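2-oxoglutarate-dependent dioxygenase tropC (Talaromyces stipitatus, PDB 6XJJ) is an iron- and 2-oxoglutarate-dependent dioxygenase of fungal tropolone biosynthesis, acting in the pathway that begins with the synthesis of 3-methylorcinaldehyde. Local coordinates at residues A[226-234]-A[303-311]; A[67-75]-A[295-303]. All blocks are in the same frame, centred on the assembly; numbering follows the deposited sequence.

One continuous run of chain, residues 295-311, supplies one side of both contacts; it passes the iron through the strand 302-304 and shares Arg303 between the two. Contact 2 precedes the metal: 295-303 runs along the end of helix 56-72 and delivers His302, whose NE2 lies 2.5 Å from the iron, with His243 and Asp245 as the other protein ligands. Contact 1 follows it: 303-311 turns back beside 226-234 and enters strand 311-318 at Arg311, the predicted 2-oxoglutarate-binding arginine. In contact 1 the nearest side-chain atom of Val304 is about 7 Å from the bound iron ion. The two contacts are about 26 Å apart, centre to centre.

Contact 1 (A[226-234]-A[303-311]); sequences HYAPQENPD and RVYITGERR
Tyr227 and Arg311 run side by side: CG of Tyr227 is opposite the carbonyl carbon (chi1 -60°) and CG of Arg311 opposite the backbone N (175°), which lays the two chains together on the face their pairing gives them in the double-stranded beta-helix (jelly-roll) core, where strands 222-227 and 311-318 are antiparallel neighbours. The two residues form a hydrogen-bonded pair: Tyr227 N donates to Arg311 O at 3.0 Å, while the return bond from Arg311 N to Tyr227 O is weak. The methylenes of Arg311 lie against the CD2 side of the ring, CG reaching Tyr227 CD2 at 3.4 Å, with ring and guanidinium planes only 16° apart. Val304 CG1 covers one face of the ring. This packing probably helps set the direction of Arg311, predicted to bind 2-oxoglutarate; its NH1 also makes weak hydrogen bonds to Thr258 and Gln254. Farther out, Gln230 N gives a nearly straight bond to Thr307 O (3.0 Å), joining the two loops beyond the strands, and Ile306 CG2 rests on Pro233 CB at 3.9 Å. Arg310 bends at its third torsion to present NH1 to His226 NE2 at 2.9 Å, a hydrogen bond in the planes of both groups, although the N-H points off the line; His226 ND1 is held by Glu140. Over one face of the Arg310 guanidinium lies Pro229 CD, 3.8 Å from Arg310 NH1.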
loop_
_atom_site.group_PDB
_atom_site.type_symbol
_atom_site.label_atom_id
_atom_site.label_comp_id
_atom_site.label_asym_id
_atom_site.label_seq_id
_atom_site.Cartn_x
_atom_site.Cartn_y
_atom_site.Cartn_z
ATOM N N HIS A 226 6.298 10.147 5.255
ATOM C CA HIS A 226 7.546 10.881 5.422
ATOM C C HIS A 226 8.348 10.271 6.562
ATOM O O HIS A 226 7.822 10.079 7.663
ATOM C CB HIS A 226 7.296 12.358 5.721
ATOM C CG HIS A 226 8.552 13.131 5.959
ATOM N ND1 HIS A 226 8.591 14.279 6.720
ATOM C CD2 HIS A 226 9.816 12.925 5.521
ATOM C CE1 HIS A 226 9.830 14.737 6.756
ATOM N NE2 HIS A 226 10.591 13.932 6.039
ATOM N N TYR A 227 9.626 10.000 6.305
ATOM C CA TYR A 227 10.551 9.445 7.296
ATOM C C TYR A 227 11.697 10.437 7.463
ATOM O O TYR A 227 12.583 10.511 6.607
ATOM C CB TYR A 227 11.087 8.092 6.843
ATOM C CG TYR A 227 10.038 7.032 6.614
ATOM C CD1 TYR A 227 9.196 6.614 7.631
ATOM C CD2 TYR A 227 9.857 6.489 5.349
ATOM C CE1 TYR A 227 8.230 5.644 7.404
ATOM C CE2 TYR A 227 8.899 5.529 5.109
ATOM C CZ TYR A 227 8.084 5.110 6.136
ATOM O OH TYR A 227 7.126 4.152 5.883
ATOM N N ALA A 228 11.698 11.192 8.553
ATOM C CA ALA A 228 12.817 12.087 8.805
ATOM C C ALA A 228 14.093 11.274 9.019
ATOM O O ALA A 228 14.066 10.253 9.718
ATOM C CB ALA A 228 12.547 12.961 10.026
ATOM N N PRO A 229 15.223 11.697 8.455
ATOM C CA PRO A 229 16.456 10.914 8.578
ATOM C C PRO A 229 17.146 11.133 9.917
ATOM O O PRO A 229 16.915 12.126 10.610
ATOM C CB PRO A 229 17.322 11.450 7.433
ATOM C CG PRO A 229 16.909 12.875 7.321
ATOM C CD PRO A 229 15.435 12.922 7.660
ATOM N N GLN A 230 18.019 10.182 10.266
ATOM C CA GLN A 230 18.839 10.272 11.469
ATOM C C GLN A 230 20.236 9.742 11.176
ATOM O O GLN A 230 20.389 8.703 10.527
ATOM C CB GLN A 230 18.231 9.480 12.637
ATOM C CG GLN A 230 16.872 9.980 13.111
ATOM C CD GLN A 230 16.309 9.138 14.242
ATOM O OE1 GLN A 230 16.729 7.998 14.449
ATOM N NE2 GLN A 230 15.332 9.683 14.960
ATOM N N GLU A 231 21.256 10.456 11.665
ATOM C CA GLU A 231 22.633 10.005 11.475
ATOM C C GLU A 231 22.939 8.803 12.363
ATOM O O GLU A 231 23.491 7.797 11.899
ATOM C CB GLU A 231 23.612 11.144 11.771
ATOM C CG GLU A 231 23.456 12.373 10.890
ATOM C CD GLU A 231 24.488 13.441 11.213
ATOM O OE1 GLU A 231 25.216 13.280 12.214
ATOM O OE2 GLU A 231 24.573 14.443 10.473
ATOM N N ASN A 232 22.590 8.891 13.648
ATOM C CA ASN A 232 22.816 7.815 14.612
ATOM C C ASN A 232 21.484 7.455 15.252
ATOM O O ASN A 232 21.084 8.057 16.263
ATOM C CB ASN A 232 23.851 8.226 15.657
ATOM C CG ASN A 232 25.256 8.234 15.094
ATOM O OD1 ASN A 232 25.869 7.180 14.904
ATOM N ND2 ASN A 232 25.769 9.424 14.803
ATOM N N PRO A 233 20.762 6.486 14.699
ATOM C CA PRO A 233 19.456 6.129 15.251
ATOM C C PRO A 233 19.541 5.075 16.342
ATOM O O PRO A 233 20.405 4.197 16.348
ATOM C CB PRO A 233 18.710 5.585 14.025
ATOM C CG PRO A 233 19.779 4.977 13.189
ATOM C CD PRO A 233 21.039 5.774 13.437
ATOM N N ASP A 234 18.616 5.183 17.276
ATOM C CA ASP A 234 18.478 4.166 18.305
ATOM C C ASP A 234 17.941 2.881 17.678
ATOM O O ASP A 234 16.898 2.914 17.013
ATOM C CB ASP A 234 17.540 4.672 19.400
ATOM C CG ASP A 234 17.433 3.716 20.571
ATOM O OD1 ASP A 234 17.984 2.606 20.492
ATOM O OD2 ASP A 234 16.817 4.085 21.589
ATOM N N ARG A 303 8.896 -4.227 7.960
ATOM C CA ARG A 303 9.194 -3.024 8.730
ATOM C C ARG A 303 10.114 -2.145 7.892
ATOM O O ARG A 303 10.571 -2.538 6.815
ATOM C CB ARG A 303 9.835 -3.385 10.070
ATOM C CG ARG A 303 11.160 -4.105 9.911
ATOM C CD ARG A 303 11.735 -4.506 11.235
ATOM N NE ARG A 303 13.043 -5.136 11.088
ATOM C CZ ARG A 303 13.728 -5.670 12.092
ATOM N NH1 ARG A 303 13.223 -5.654 13.317
ATOM N NH2 ARG A 303 14.909 -6.229 11.870
ATOM N N VAL A 304 10.396 -0.950 8.407
ATOM C CA VAL A 304 11.270 0.008 7.741
ATOM C C VAL A 304 12.214 0.550 8.804
ATOM O O VAL A 304 11.780 1.271 9.711
ATOM C CB VAL A 304 10.486 1.151 7.075
ATOM C CG1 VAL A 304 11.426 2.080 6.311
ATOM C CG2 VAL A 304 9.402 0.608 6.164
ATOM N N TYR A 305 13.498 0.209 8.703
ATOM C CA TYR A 305 14.466 0.752 9.644
ATOM C C TYR A 305 14.878 2.167 9.245
ATOM O O TYR A 305 14.629 2.627 8.129
ATOM C CB TYR A 305 15.699 -0.147 9.757
ATOM C CG TYR A 305 16.450 -0.407 8.470
ATOM C CD1 TYR A 305 17.368 0.511 7.974
ATOM C CD2 TYR A 305 16.286 -1.602 7.782
ATOM C CE1 TYR A 305 18.070 0.262 6.800
ATOM C CE2 TYR A 305 16.984 -1.863 6.616
ATOM C CZ TYR A 305 17.877 -0.927 6.128
ATOM O OH TYR A 305 18.574 -1.182 4.965
ATOM N N ILE A 306 15.503 2.861 10.187
ATOM C CA ILE A 306 15.857 4.264 10.005
ATOM C C ILE A 306 17.191 4.340 9.277
ATOM O O ILE A 306 18.078 3.506 9.486
ATOM C CB ILE A 306 15.911 4.997 11.358
ATOM C CG1 ILE A 306 14.548 4.910 12.054
ATOM C CG2 ILE A 306 16.297 6.465 11.151
ATOM C CD1 ILE A 306 14.548 5.380 13.485
ATOM N N THR A 307 17.328 5.336 8.408
ATOM C CA THR A 307 18.544 5.547 7.636
ATOM C C THR A 307 18.934 7.015 7.723
ATOM O O THR A 307 18.239 7.835 8.331
ATOM C CB THR A 307 18.368 5.144 6.165
ATOM O OG1 THR A 307 17.325 5.930 5.571
ATOM C CG2 THR A 307 18.028 3.666 6.035
ATOM N N GLY A 308 20.059 7.345 7.095
ATOM C CA GLY A 308 20.507 8.719 7.026
ATOM C C GLY A 308 19.891 9.527 5.911
ATOM O O GLY A 308 19.976 10.759 5.936
ATOM N N GLU A 309 19.266 8.866 4.940
ATOM C CA GLU A 309 18.677 9.543 3.799
ATOM C C GLU A 309 17.217 9.857 4.092
ATOM O O GLU A 309 16.519 9.072 4.741
ATOM C CB GLU A 309 18.786 8.669 2.548
ATOM C CG GLU A 309 20.209 8.234 2.227
ATOM C CD GLU A 309 21.171 9.402 2.146
ATOM O OE1 GLU A 309 20.773 10.465 1.621
ATOM O OE2 GLU A 309 22.323 9.264 2.619
ATOM N N ARG A 310 16.762 11.016 3.628
ATOM C CA ARG A 310 15.347 11.336 3.732
ATOM C C ARG A 310 14.566 10.432 2.792
ATOM O O ARG A 310 14.990 10.172 1.661
ATOM C CB ARG A 310 15.098 12.808 3.402
ATOM C CG ARG A 310 13.677 13.279 3.674
ATOM C CD ARG A 310 13.519 14.773 3.377
ATOM N NE ARG A 310 14.384 15.590 4.231
ATOM C CZ ARG A 310 14.120 15.891 5.501
ATOM N NH1 ARG A 310 13.027 15.426 6.080
ATOM N NH2 ARG A 310 14.960 16.639 6.206
ATOM N N ARG A 311 13.432 9.931 3.274
ATOM C CA ARG A 311 12.668 8.907 2.573
ATOM C C ARG A 311 11.196 9.287 2.518
ATOM O O ARG A 311 10.592 9.638 3.541
ATOM C CB ARG A 311 12.842 7.532 3.241
ATOM C CG ARG A 311 11.984 6.403 2.646
ATOM C CD ARG A 311 12.270 5.060 3.322
ATOM N NE ARG A 311 11.224 4.060 3.085
ATOM C CZ ARG A 311 11.138 3.255 2.029
ATOM N NH1 ARG A 311 12.041 3.297 1.055
ATOM N NH2 ARG A 311 10.129 2.396 1.955
HETATM O O HOH W 1 7.227 2.352 3.540
#

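Contact 2 (A[67-75]-A[295-303]); sequences RSACNKYGF and GYYRSARHR. With FE (Fe (III) ion), chain B.
Phe75 turns the edge of its ring to a face of His302, its CZ reaching 3.6 Å from His302 CG in a T-shaped stack with planes 64° apart. A first torsion of 57° sets the imidazole between its own backbone N and carbonyl carbon; ND1 then donates to Ala300 O at 3.0 Å, in the ring plane and nearly straight, fixing the ring's rotation and leaving NE2 for the iron. At the end of helix 56-72, Cys70 O accepts a hydrogen bond from Arg298 N at 2.8 Å, and Arg298 bends at its third torsion to bring NH2 to Lys72 O (3.2 Å), above that carbonyl's plane. Gly74, with positive phi, is the first residue after the helix to leave helical backbone angles, and its CA faces Arg298 O. Cys70 CB packs on Tyr297 CD1 at 3.6 Å, with SG oblique to the ring; Tyr297 OH is hydrogen-bonded to Leu196 O. Toward helix 171-204, Arg67 NE donates a hydrogen bond to Tyr296 OH at 2.9 Å, tilted from the guanidinium plane, while Arg67 NH1 forms a salt bridge with Glu64. Asn71 ND2 lies by CD1 and CE1 of Tyr296, the amide nearly at right angles to the ring. Helix 56-72 is thereby joined to the chain leading into the second histidine of the HxD...H facial triad, His243, Asp245 and His302, characteristic of iron(II)/2-oxoglutarate dioxygenases.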
loop_
_atom_site.group_PDB
_atom_site.type_symbol
_atom_site.label_atom_id
_atom_site.label_comp_id
_atom_site.label_asym_id
_atom_site.label_seq_id
_atom_site.Cartn_x
_atom_site.Cartn_y
_atom_site.Cartn_z
ATOM N N ARG A 67 1.378 -15.724 -8.345
ATOM C CA ARG A 67 0.909 -16.692 -7.356
ATOM C C ARG A 67 2.079 -17.229 -6.546
ATOM O O ARG A 67 1.957 -17.469 -5.339
ATOM C CB ARG A 67 0.191 -17.862 -8.050
ATOM C CG ARG A 67 1.187 -18.847 -8.647
ATOM C CD ARG A 67 0.671 -19.943 -9.579
ATOM N NE ARG A 67 -0.308 -20.850 -8.994
ATOM C CZ ARG A 67 -0.646 -22.018 -9.534
ATOM N NH1 ARG A 67 -0.023 -22.452 -10.619
ATOM N NH2 ARG A 67 -1.557 -22.786 -8.958
ATOM N N SER A 68 3.233 -17.393 -7.199
ATOM C CA SER A 68 4.399 -18.019 -6.593
ATOM C C SER A 68 5.118 -17.070 -5.638
ATOM O O SER A 68 5.498 -17.470 -4.535
ATOM C CB SER A 68 5.339 -18.501 -7.701
ATOM O OG SER A 68 6.529 -19.055 -7.176
ATOM N N ALA A 69 5.312 -15.813 -6.036
ATOM C CA ALA A 69 5.916 -14.848 -5.125
ATOM C C ALA A 69 5.021 -14.611 -3.916
ATOM O O ALA A 69 5.510 -14.474 -2.786
ATOM C CB ALA A 69 6.188 -13.531 -5.850
ATOM N N CYS A 70 3.703 -14.565 -4.132
ATOM C CA CYS A 70 2.775 -14.349 -3.031
ATOM C C CYS A 70 2.650 -15.570 -2.144
ATOM O O CYS A 70 2.275 -15.440 -0.972
ATOM C CB CYS A 70 1.401 -13.965 -3.571
ATOM S SG CYS A 70 1.423 -12.413 -4.487
ATOM N N ASN A 71 2.948 -16.750 -2.671
ATOM C CA ASN A 71 2.881 -17.934 -1.835
ATOM C C ASN A 71 4.159 -18.139 -1.038
ATOM O O ASN A 71 4.123 -18.718 0.052
ATOM C CB ASN A 71 2.558 -19.145 -2.707
ATOM C CG ASN A 71 2.536 -20.426 -1.928
ATOM O OD1 ASN A 71 3.423 -20.699 -1.125
ATOM N ND2 ASN A 71 1.432 -21.145 -2.040
ATOM N N LYS A 72 5.291 -17.670 -1.550
ATOM C CA LYS A 72 6.576 -17.899 -0.910
ATOM C C LYS A 72 7.001 -16.726 -0.038
ATOM O O LYS A 72 7.342 -16.920 1.131
ATOM C CB LYS A 72 7.639 -18.193 -1.979
ATOM C CG LYS A 72 9.007 -18.580 -1.455
ATOM C CD LYS A 72 9.898 -19.008 -2.619
ATOM C CE LYS A 72 11.279 -19.446 -2.162
ATOM N NZ LYS A 72 12.111 -19.920 -3.310
ATOM N N TYR A 73 6.965 -15.501 -0.571
ATOM C CA TYR A 73 7.421 -14.337 0.171
ATOM C C TYR A 73 6.297 -13.425 0.639
ATOM O O TYR A 73 6.526 -12.598 1.526
ATOM C CB TYR A 73 8.390 -13.497 -0.678
ATOM C CG TYR A 73 9.573 -14.271 -1.223
ATOM C CD1 TYR A 73 10.715 -14.480 -0.460
ATOM C CD2 TYR A 73 9.550 -14.780 -2.515
ATOM C CE1 TYR A 73 11.794 -15.188 -0.967
ATOM C CE2 TYR A 73 10.617 -15.481 -3.028
ATOM C CZ TYR A 73 11.738 -15.683 -2.252
ATOM O OH TYR A 73 12.802 -16.384 -2.770
ATOM N N GLY A 74 5.102 -13.537 0.070
ATOM C CA GLY A 74 4.092 -12.531 0.327
ATOM C C GLY A 74 4.407 -11.169 -0.248
ATOM O O GLY A 74 3.589 -10.257 -0.108
ATOM N N PHE A 75 5.578 -10.991 -0.865
ATOM C CA PHE A 75 5.915 -9.767 -1.569
ATOM C C PHE A 75 6.422 -10.086 -2.965
ATOM O O PHE A 75 6.985 -11.156 -3.208
ATOM C CB PHE A 75 7.030 -8.905 -0.946
ATOM C CG PHE A 75 6.672 -8.167 0.318
ATOM C CD1 PHE A 75 5.754 -8.636 1.242
ATOM C CD2 PHE A 75 7.145 -6.867 0.462
ATOM C CE1 PHE A 75 5.450 -7.879 2.384
ATOM C CE2 PHE A 75 6.825 -6.106 1.555
ATOM C CZ PHE A 75 5.971 -6.604 2.517
ATOM N N GLY A 295 -3.964 -19.494 3.538
ATOM C CA GLY A 295 -2.564 -19.140 3.658
ATOM C C GLY A 295 -1.804 -19.280 2.359
ATOM O O GLY A 295 -0.576 -19.121 2.348
ATOM N N TYR A 296 -2.506 -19.572 1.258
ATOM C CA TYR A 296 -1.849 -19.798 -0.025
ATOM C C TYR A 296 -1.163 -18.528 -0.511
ATOM O O TYR A 296 -0.055 -18.583 -1.059
ATOM C CB TYR A 296 -2.882 -20.308 -1.033
ATOM C CG TYR A 296 -2.345 -20.592 -2.405
ATOM C CD1 TYR A 296 -1.619 -21.744 -2.661
ATOM C CD2 TYR A 296 -2.586 -19.720 -3.455
ATOM C CE1 TYR A 296 -1.129 -22.012 -3.925
ATOM C CE2 TYR A 296 -2.108 -19.975 -4.718
ATOM C CZ TYR A 296 -1.377 -21.125 -4.952
ATOM O OH TYR A 296 -0.895 -21.390 -6.212
ATOM N N TYR A 297 -1.796 -17.375 -0.307
ATOM C CA TYR A 297 -1.140 -16.081 -0.449
ATOM C C TYR A 297 -0.771 -15.611 0.957
ATOM O O TYR A 297 -1.650 -15.421 1.804
ATOM C CB TYR A 297 -2.048 -15.086 -1.174
ATOM C CG TYR A 297 -2.385 -15.480 -2.615
ATOM C CD1 TYR A 297 -1.451 -16.117 -3.423
ATOM C CD2 TYR A 297 -3.631 -15.194 -3.168
ATOM C CE1 TYR A 297 -1.754 -16.475 -4.734
ATOM C CE2 TYR A 297 -3.942 -15.550 -4.476
ATOM C CZ TYR A 297 -2.998 -16.186 -5.252
ATOM O OH TYR A 297 -3.299 -16.535 -6.548
ATOM N N ARG A 298 0.529 -15.453 1.211
ATOM C CA ARG A 298 1.024 -15.185 2.557
ATOM C C ARG A 298 1.018 -13.695 2.896
ATOM O O ARG A 298 1.418 -12.857 2.082
ATOM C CB ARG A 298 2.452 -15.713 2.726
ATOM C CG ARG A 298 2.635 -17.226 2.751
ATOM C CD ARG A 298 4.090 -17.523 3.172
ATOM N NE ARG A 298 4.376 -16.889 4.467
ATOM C CZ ARG A 298 5.270 -15.918 4.679
ATOM N NH1 ARG A 298 5.398 -15.400 5.887
ATOM N NH2 ARG A 298 6.068 -15.478 3.717
ATOM N N SER A 299 0.595 -13.376 4.126
ATOM C CA SER A 299 0.836 -12.067 4.731
ATOM C C SER A 299 2.102 -12.157 5.580
ATOM O O SER A 299 2.141 -12.894 6.571
ATOM C CB SER A 299 -0.348 -11.610 5.586
ATOM O OG SER A 299 -0.078 -10.346 6.179
ATOM N N ALA A 300 3.125 -11.399 5.198
ATOM C CA ALA A 300 4.450 -11.499 5.785
ATOM C C ALA A 300 4.756 -10.262 6.618
ATOM O O ALA A 300 4.404 -9.140 6.243
ATOM C CB ALA A 300 5.521 -11.672 4.701
ATOM N N ARG A 301 5.409 -10.475 7.753
ATOM C CA ARG A 301 5.893 -9.370 8.568
ATOM C C ARG A 301 6.903 -8.524 7.799
ATOM O O ARG A 301 7.669 -9.029 6.973
ATOM C CB ARG A 301 6.498 -9.936 9.857
ATOM C CG ARG A 301 5.426 -10.338 10.875
ATOM C CD ARG A 301 5.891 -11.275 11.985
ATOM N NE ARG A 301 7.104 -10.851 12.684
ATOM C CZ ARG A 301 8.210 -11.588 12.802
ATOM N NH1 ARG A 301 8.267 -12.817 12.312
ATOM N NH2 ARG A 301 9.260 -11.109 13.448
ATOM N N HIS A 302 6.868 -7.217 8.048
ATOM C CA HIS A 302 7.779 -6.287 7.400
ATOM C C HIS A 302 7.869 -5.026 8.244
ATOM O O HIS A 302 7.038 -4.784 9.126
ATOM C CB HIS A 302 7.337 -5.954 5.965
ATOM C CG HIS A 302 5.955 -5.378 5.860
ATOM N ND1 HIS A 302 4.819 -6.158 5.899
ATOM C CD2 HIS A 302 5.527 -4.100 5.710
ATOM C CE1 HIS A 302 3.752 -5.387 5.778
ATOM N NE2 HIS A 302 4.153 -4.133 5.665
ATOM N N ARG A 303 8.896 -4.227 7.960
ATOM C CA ARG A 303 9.194 -3.024 8.730
ATOM C C ARG A 303 10.114 -2.145 7.892
ATOM O O ARG A 303 10.571 -2.538 6.815
ATOM C CB ARG A 303 9.835 -3.385 10.070
ATOM C CG ARG A 303 11.160 -4.105 9.911
ATOM C CD ARG A 303 11.735 -4.506 11.235
ATOM N NE ARG A 303 13.043 -5.136 11.088
ATOM C CZ ARG A 303 13.728 -5.670 12.092
ATOM N NH1 ARG A 303 13.223 -5.654 13.317
ATOM N NH2 ARG A 303 14.909 -6.229 11.870
HETATM FE FE FE B . 2.830 -2.018 5.882
#